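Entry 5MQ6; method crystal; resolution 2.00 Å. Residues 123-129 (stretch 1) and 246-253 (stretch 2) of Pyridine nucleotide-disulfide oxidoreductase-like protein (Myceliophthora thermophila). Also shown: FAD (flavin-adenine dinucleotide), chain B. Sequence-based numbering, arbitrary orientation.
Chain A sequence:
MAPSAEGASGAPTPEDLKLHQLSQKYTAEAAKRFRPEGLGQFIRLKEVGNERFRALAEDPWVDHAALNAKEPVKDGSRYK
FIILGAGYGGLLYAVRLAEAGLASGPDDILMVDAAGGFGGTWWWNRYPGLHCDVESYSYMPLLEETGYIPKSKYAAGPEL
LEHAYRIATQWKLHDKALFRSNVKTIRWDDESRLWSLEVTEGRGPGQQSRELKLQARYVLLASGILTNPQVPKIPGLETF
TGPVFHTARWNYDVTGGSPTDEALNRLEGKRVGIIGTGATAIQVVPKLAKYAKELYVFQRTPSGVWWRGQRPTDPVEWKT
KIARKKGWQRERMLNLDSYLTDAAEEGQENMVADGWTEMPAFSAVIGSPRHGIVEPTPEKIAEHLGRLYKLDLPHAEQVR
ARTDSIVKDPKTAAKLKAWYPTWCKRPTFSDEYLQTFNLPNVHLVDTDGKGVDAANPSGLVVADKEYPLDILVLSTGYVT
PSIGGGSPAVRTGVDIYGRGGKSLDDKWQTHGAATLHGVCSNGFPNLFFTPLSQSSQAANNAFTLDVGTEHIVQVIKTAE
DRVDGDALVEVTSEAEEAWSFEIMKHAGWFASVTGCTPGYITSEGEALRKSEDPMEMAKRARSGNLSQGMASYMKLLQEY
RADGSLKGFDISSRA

Stretch 1 123-129: WWNRYPG
Stretch 2 246-253: HTARWNYD

Two segments without regular pairing can still dock closely when flat side chains supply the surface and a water joins the backbones. Residues 123-129 and 246-253 of this oxidoreductase-like protein, at least 120 positions apart wherever they touch, bury 479 Å² in this way. The first leaves a helix at Asn125 (phi/psi -94/116) and continues as loop to Gly129; the second enters a helix at Tyr252, with Asn251 at the N-cap position. They travel in the same direction, with CA of Asn125 4.8 Å from CA of Ala248 and CA of Tyr127 5.5 Å from CA of Trp250.

Trp124 (chi1 m, chi2 108°) covers the most surface. Arg249, with chi1 and chi2 both m, chi3 t and chi4 -84°, folds its guanidinium flat onto the indole: centres 3.8 Å apart, planes at 21°, so cationic charge meets pi electrons. Arg249 NH1 donates to Ala248 O at 3.0 Å, helping to hold the group in place. At its edge, Trp124 NE1 donates to FAD O3B at 3.0 Å, so one indole serves both protein packing and cofactor binding.

Trp124 O and Ala248 O approach to 3.0 Å, but both are acceptors and cannot bond. Water 1 bridges the two backbones instead, donating to Trp124 O (2.9 Å) and Thr247 O (2.8 Å) and accepting from Arg126 N (2.9 Å) and Trp250 N (3.1 Å).

Pro128 (phi/psi -66/131, C-gamma exo) lays CD over the six-membered ring of Trp250 (chi1 t, chi2 -99°), 3.4 Å from its centroid and 14° off the normal, a CH-pi contact. Tyr127 CB, chi1 p, adds an apolar contact with Trp250 CE3 at 3.6 Å. Finally, Tyr252 (chi1 -80°, chi2 -67°) extends its hydroxyl to the first backbone: OH donates to Arg126 O at 2.8 Å, the one direct hydrogen bond between the stretches.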

# COMPACT_ATOMS: atom_id res chain seq x y z
N TRP A 123 12.15 2.09 4.21
CA TRP A 123 12.84 2.35 5.48
C TRP A 123 12.47 1.20 6.44
O TRP A 123 13.32 0.61 7.03
CB TRP A 123 12.43 3.70 6.15
CG TRP A 123 13.01 3.80 7.48
CD1 TRP A 123 12.45 3.34 8.65
CD2 TRP A 123 14.32 4.28 7.82
NE1 TRP A 123 13.36 3.50 9.68
CE2 TRP A 123 14.52 4.04 9.20
CE3 TRP A 123 15.36 4.82 7.10
CZ2 TRP A 123 15.67 4.46 9.90
CZ3 TRP A 123 16.53 5.25 7.79
CH2 TRP A 123 16.67 5.02 9.18
N TRP A 124 11.18 0.95 6.62
CA TRP A 124 10.72 0.01 7.64
C TRP A 124 10.99 -1.47 7.34
O TRP A 124 11.46 -2.20 8.18
CB TRP A 124 9.27 0.21 7.86
CG TRP A 124 8.82 1.53 8.41
CD1 TRP A 124 8.16 2.48 7.74
CD2 TRP A 124 8.83 1.97 9.79
NE1 TRP A 124 7.82 3.51 8.56
CE2 TRP A 124 8.21 3.21 9.83
CE3 TRP A 124 9.33 1.44 10.96
CZ2 TRP A 124 8.10 3.95 11.00
CZ3 TRP A 124 9.18 2.18 12.14
CH2 TRP A 124 8.57 3.41 12.14
N ASN A 125 10.73 -1.88 6.11
CA ASN A 125 10.78 -3.26 5.69
C ASN A 125 12.13 -3.49 5.14
O ASN A 125 12.57 -2.86 4.13
CB ASN A 125 9.70 -3.55 4.64
CG ASN A 125 8.31 -3.27 5.17
OD1 ASN A 125 7.76 -4.06 5.89
ND2 ASN A 125 7.73 -2.12 4.82
N ARG A 126 12.87 -4.37 5.82
CA ARG A 126 14.19 -4.75 5.31
C ARG A 126 14.42 -6.25 5.54
O ARG A 126 15.55 -6.69 5.72
CB ARG A 126 15.28 -3.90 5.99
CG ARG A 126 14.98 -2.41 6.19
CD ARG A 126 16.26 -1.72 6.59
NE ARG A 126 15.95 -0.34 6.96
CZ ARG A 126 16.85 0.64 7.15
NH1 ARG A 126 18.13 0.40 7.03
NH2 ARG A 126 16.45 1.87 7.51
N TYR A 127 13.33 -7.03 5.51
CA TYR A 127 13.39 -8.44 5.85
C TYR A 127 14.17 -9.16 4.75
O TYR A 127 14.39 -8.59 3.70
CB TYR A 127 11.98 -8.98 6.08
CG TYR A 127 11.05 -8.88 4.89
CD1 TYR A 127 11.24 -9.73 3.79
CD2 TYR A 127 10.02 -7.95 4.84
CE1 TYR A 127 10.39 -9.71 2.69
CE2 TYR A 127 9.17 -7.92 3.74
CZ TYR A 127 9.39 -8.81 2.65
OH TYR A 127 8.62 -8.81 1.56
N PRO A 128 14.66 -10.40 5.01
CA PRO A 128 15.48 -11.12 4.02
C PRO A 128 14.68 -11.49 2.77
O PRO A 128 13.55 -11.96 2.87
CB PRO A 128 15.88 -12.43 4.77
CG PRO A 128 15.60 -12.10 6.22
CD PRO A 128 14.42 -11.21 6.21
N GLY A 129 15.21 -11.20 1.63
CA GLY A 129 14.49 -11.44 0.35
C GLY A 129 13.56 -10.36 -0.22
O GLY A 129 13.01 -10.52 -1.31
N HIS A 246 7.69 -9.06 13.83
CA HIS A 246 6.87 -8.90 12.63
C HIS A 246 7.84 -8.67 11.47
O HIS A 246 8.92 -8.16 11.64
CB HIS A 246 5.81 -7.79 12.84
CG HIS A 246 4.70 -7.76 11.82
ND1 HIS A 246 4.90 -7.34 10.53
CD2 HIS A 246 3.36 -7.94 11.94
CE1 HIS A 246 3.76 -7.36 9.86
NE2 HIS A 246 2.79 -7.69 10.70
N THR A 247 7.50 -9.14 10.29
CA THR A 247 8.37 -8.97 9.14
C THR A 247 8.68 -7.51 8.82
O THR A 247 9.73 -7.14 8.24
CB THR A 247 7.67 -9.62 7.90
OG1 THR A 247 6.33 -9.11 7.70
CG2 THR A 247 7.52 -11.12 8.13
N ALA A 248 7.70 -6.66 9.13
CA ALA A 248 7.83 -5.20 8.90
C ALA A 248 8.76 -4.54 9.96
O ALA A 248 9.19 -3.41 9.81
CB ALA A 248 6.47 -4.56 8.88
N ARG A 249 9.06 -5.28 11.03
CA ARG A 249 10.12 -4.83 11.98
C ARG A 249 11.13 -5.99 12.27
O ARG A 249 11.21 -6.51 13.43
CB ARG A 249 9.45 -4.29 13.25
CG ARG A 249 8.32 -3.29 13.01
CD ARG A 249 8.83 -1.86 12.71
NE ARG A 249 7.69 -0.88 12.58
CZ ARG A 249 6.96 -0.66 11.50
NH1 ARG A 249 7.18 -1.32 10.40
NH2 ARG A 249 5.98 0.26 11.51
N TRP A 250 11.89 -6.37 11.22
CA TRP A 250 12.71 -7.58 11.28
C TRP A 250 13.82 -7.51 12.35
O TRP A 250 14.57 -6.55 12.41
CB TRP A 250 13.38 -7.83 10.00
CG TRP A 250 13.99 -9.24 9.89
CD1 TRP A 250 15.29 -9.58 10.08
CD2 TRP A 250 13.31 -10.45 9.52
NE1 TRP A 250 15.47 -10.90 9.85
CE2 TRP A 250 14.27 -11.48 9.53
CE3 TRP A 250 11.97 -10.76 9.19
CZ2 TRP A 250 13.96 -12.80 9.20
CZ3 TRP A 250 11.64 -12.04 8.84
CH2 TRP A 250 12.63 -13.07 8.86
N ASN A 251 13.98 -8.59 13.09
CA ASN A 251 14.98 -8.70 14.18
C ASN A 251 16.17 -9.56 13.78
O ASN A 251 16.20 -10.80 13.98
CB ASN A 251 14.35 -9.23 15.43
CG ASN A 251 15.24 -9.06 16.64
OD1 ASN A 251 16.48 -8.93 16.54
ND2 ASN A 251 14.62 -9.05 17.80
N TYR A 252 17.16 -8.86 13.23
CA TYR A 252 18.38 -9.45 12.81
C TYR A 252 19.28 -9.95 13.94
O TYR A 252 20.25 -10.73 13.66
CB TYR A 252 19.12 -8.52 11.87
CG TYR A 252 18.59 -8.56 10.42
CD1 TYR A 252 18.72 -9.71 9.65
CD2 TYR A 252 17.95 -7.46 9.85
CE1 TYR A 252 18.26 -9.76 8.35
CE2 TYR A 252 17.49 -7.50 8.54
CZ TYR A 252 17.64 -8.67 7.81
OH TYR A 252 17.20 -8.75 6.56
N ASP A 253 18.99 -9.55 15.18
CA ASP A 253 19.78 -10.00 16.33
C ASP A 253 19.35 -11.42 16.59
O ASP A 253 20.17 -12.22 16.91
CB ASP A 253 19.62 -9.13 17.60
CG ASP A 253 20.29 -7.73 17.48
OD1 ASP A 253 21.31 -7.50 16.74
OD2 ASP A 253 19.79 -6.81 18.15
PA FAD B . 4.79 4.92 2.66
O1A FAD B . 3.94 4.01 3.50
O2A FAD B . 5.96 4.38 1.87
O5B FAD B . 5.36 6.07 3.62
C5B FAD B . 4.50 6.74 4.48
C4B FAD B . 5.26 7.04 5.76
O4B FAD B . 4.42 7.92 6.54
C3B FAD B . 5.57 5.84 6.65
O3B FAD B . 6.90 5.93 7.12
C2B FAD B . 4.61 5.98 7.80
O2B FAD B . 5.10 5.43 8.99
C1B FAD B . 4.45 7.49 7.87
N9A FAD B . 3.26 7.90 8.57
C8A FAD B . 1.99 7.48 8.32
N7A FAD B . 1.19 8.06 9.21
C5A FAD B . 1.90 8.83 10.05
C6A FAD B . 1.58 9.71 11.19
N6A FAD B . 0.38 9.90 11.69
N1A FAD B . 2.61 10.35 11.67
C2A FAD B . 3.88 10.18 11.23
N3A FAD B . 4.28 9.41 10.23
C4A FAD B . 3.28 8.69 9.63
N1 FAD B . 3.65 -1.10 -4.11
C2 FAD B . 3.94 -1.20 -5.45
O2 FAD B . 3.35 -0.49 -6.26
N3 FAD B . 4.86 -2.06 -5.90
C4 FAD B . 5.52 -2.85 -5.03
O4 FAD B . 6.36 -3.61 -5.49
C4X FAD B . 5.29 -2.83 -3.57
N5 FAD B . 5.92 -3.63 -2.65
C5X FAD B . 5.59 -3.50 -1.34
C6 FAD B . 6.24 -4.36 -0.33
C7 FAD B . 5.82 -4.13 1.07
C7M FAD B . 6.42 -4.95 2.19
C8 FAD B . 4.78 -3.13 1.45
C8M FAD B . 4.34 -2.89 2.89
C9 FAD B . 4.19 -2.36 0.47
C9A FAD B . 4.55 -2.50 -0.90
N10 FAD B . 3.90 -1.71 -1.85
C10 FAD B . 4.28 -1.84 -3.19
C1' FAD B . 2.92 -0.66 -1.48
C2' FAD B . 3.78 0.58 -0.98
O2' FAD B . 3.30 0.99 0.30
C3' FAD B . 3.83 1.78 -1.98
O3' FAD B . 4.38 1.34 -3.23
C4' FAD B . 4.73 2.99 -1.61
O4' FAD B . 6.06 2.63 -1.01
C5' FAD B . 3.96 3.95 -0.68
O5' FAD B . 4.68 5.22 -0.70
P FAD B . 4.02 6.32 0.30
O1P FAD B . 5.17 7.38 0.51
O2P FAD B . 2.65 6.67 -0.30
O3P FAD B . 3.66 5.51 1.68
O HOH W 1 11.59 -5.08 8.37
O HOH W 2 6.35 -7.13 6.01